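PDB 3MSW: exported protein from Bacteroides fragilis, which is of unknown function but forms a single-layer antiparallel beta-sheet of the kind evolved from beta-hairpin repeats and is probably exported. Local coordinates for residues 132-135 and 136-139. Sequence-based numbering, arbitrary orientation.
Sequences ALTP and IYEN. With PGR (R-1,2-propanediol), chain E.
Thr134 O receives two backbone N-H groups from the residues that follow it: Glu138 N at 2.7 Å, and Tyr137 N more weakly at 3.0 Å. The bond from Glu138 closes an alpha-turn (residues 134-138), and the weaker one from Tyr137 closes a beta-turn within it, just after the outermost strand 125-133 of the single-layer antiparallel sheet, the hairpin partner of 111-120. The bond from Glu138 comes in almost in line with the carbonyl (C=O...N angle 166°) but is bent at the hydrogen, and the same N-H also makes a weak bond to Pro135 O. Residues 136-138 have helical backbone angles.

Thr134 and Tyr137 lie side by side and point the same way. Thr134 OG1 sits 3.7 Å from Tyr137 CB and near the plane of the ring, at its edge. Its chi1 of 53° sets the hydroxyl between backbone N and carbonyl carbon, where it meets both Tyr137 and Leu111 O. The hydroxyl is hydrogen-bonded to Leu111 O and Tyr137 OH to Asp106 OD2, so both polar ends tie the turn to the preceding hairpin. Leu133 contributes a looser apolar edge: CD1 comes within 4.0 Å of Glu138 CA, and CD2 faces Tyr137 CB at 4.5 Å.

An R-1,2-propanediol, probably from the crystallisation liquor, bridges the strand end and the turn. Leu133 N donates to its O1 over 2.9 Å in a practically straight bond (178°). The Glu138 side chain, extended beyond CG, brings its carboxylate to the diol's second hydroxyl, whose O2 donates a weak bond to Glu138 OE2 at 2.9 Å.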
loop_
_atom_site.group_PDB
_atom_site.type_symbol
_atom_site.label_atom_id
_atom_site.label_comp_id
_atom_site.label_asym_id
_atom_site.label_seq_id
_atom_site.Cartn_x
_atom_site.Cartn_y
_atom_site.Cartn_z
ATOM N N ALA A 132 17.655 -2.457 -10.023
ATOM C CA ALA A 132 18.032 -1.777 -11.263
ATOM C C ALA A 132 18.412 -0.341 -11.022
ATOM O O ALA A 132 17.775 0.361 -10.220
ATOM C CB ALA A 132 16.889 -1.853 -12.277
ATOM N N LEU A 133 19.466 0.088 -11.711
ATOM C CA LEU A 133 19.913 1.467 -11.711
ATOM C C LEU A 133 19.122 2.161 -12.818
ATOM O O LEU A 133 18.690 1.507 -13.773
ATOM C CB LEU A 133 21.407 1.564 -12.048
ATOM C CG LEU A 133 22.441 1.197 -10.972
ATOM C CD1 LEU A 133 23.859 1.097 -11.603
ATOM C CD2 LEU A 133 22.508 2.260 -9.872
ATOM N N THR A 134 18.918 3.470 -12.692
ATOM C CA THR A 134 18.257 4.236 -13.746
ATOM C C THR A 134 19.300 4.527 -14.851
ATOM O O THR A 134 20.508 4.584 -14.532
ATOM C CB THR A 134 17.748 5.552 -13.185
ATOM O OG1 THR A 134 18.838 6.210 -12.542
ATOM C CG2 THR A 134 16.535 5.359 -12.256
ATOM N N PRO A 135 18.868 4.779 -16.120
ATOM C CA PRO A 135 19.853 5.075 -17.191
ATOM C C PRO A 135 20.879 6.174 -16.871
ATOM O O PRO A 135 22.058 5.951 -17.113
ATOM C CB PRO A 135 18.975 5.408 -18.403
ATOM C CG PRO A 135 17.722 4.644 -18.167
ATOM C CD PRO A 135 17.494 4.733 -16.665
ATOM N N ILE A 136 20.463 7.323 -16.276
ATOM C CA ILE A 136 21.380 8.435 -15.922
ATOM C C ILE A 136 22.494 7.997 -14.931
ATOM O O ILE A 136 23.599 8.537 -14.960
ATOM C CB ILE A 136 20.597 9.707 -15.434
ATOM C CG1 ILE A 136 21.471 10.987 -15.473
ATOM C CG2 ILE A 136 19.932 9.484 -14.066
ATOM C CD1 ILE A 136 20.808 12.336 -14.950
ATOM N N TYR A 137 22.176 7.051 -14.038
ATOM C CA TYR A 137 23.109 6.528 -13.042
ATOM C C TYR A 137 23.814 5.234 -13.470
ATOM O O TYR A 137 24.874 4.942 -12.928
ATOM C CB TYR A 137 22.434 6.382 -11.660
ATOM C CG TYR A 137 22.615 7.638 -10.842
ATOM C CD1 TYR A 137 23.832 7.920 -10.225
ATOM C CD2 TYR A 137 21.602 8.594 -10.765
ATOM C CE1 TYR A 137 24.025 9.100 -9.517
ATOM C CE2 TYR A 137 21.788 9.786 -10.071
ATOM C CZ TYR A 137 23.006 10.038 -9.458
ATOM O OH TYR A 137 23.223 11.209 -8.796
ATOM N N GLU A 138 23.241 4.486 -14.448
ATOM C CA GLU A 138 23.705 3.208 -15.036
ATOM C C GLU A 138 25.213 3.142 -15.299
ATOM O O GLU A 138 25.758 2.038 -15.402
ATOM C CB GLU A 138 22.936 2.933 -16.336
ATOM C CG GLU A 138 22.700 1.472 -16.665
ATOM C CD GLU A 138 21.752 1.286 -17.835
ATOM O OE1 GLU A 138 22.195 1.453 -18.995
ATOM O OE2 GLU A 138 20.552 1.021 -17.588
ATOM N N ASN A 139 25.873 4.327 -15.390
ATOM C CA ASN A 139 27.303 4.557 -15.610
ATOM C C ASN A 139 28.157 3.864 -14.543
ATOM O O ASN A 139 29.362 3.691 -14.726
ATOM C CB ASN A 139 27.598 6.072 -15.602
ATOM C CG ASN A 139 26.748 6.918 -16.529
ATOM O OD1 ASN A 139 25.528 6.739 -16.654
ATOM N ND2 ASN A 139 27.367 7.908 -17.149
HETATM C C1 PGR E . 20.464 -1.279 -14.498
HETATM C C2 PGR E . 20.256 -2.340 -15.586
HETATM C C3 PGR E . 18.762 -2.777 -15.626
HETATM O O1 PGR E . 20.921 -1.915 -13.303
HETATM O O2 PGR E . 20.666 -1.755 -16.837
#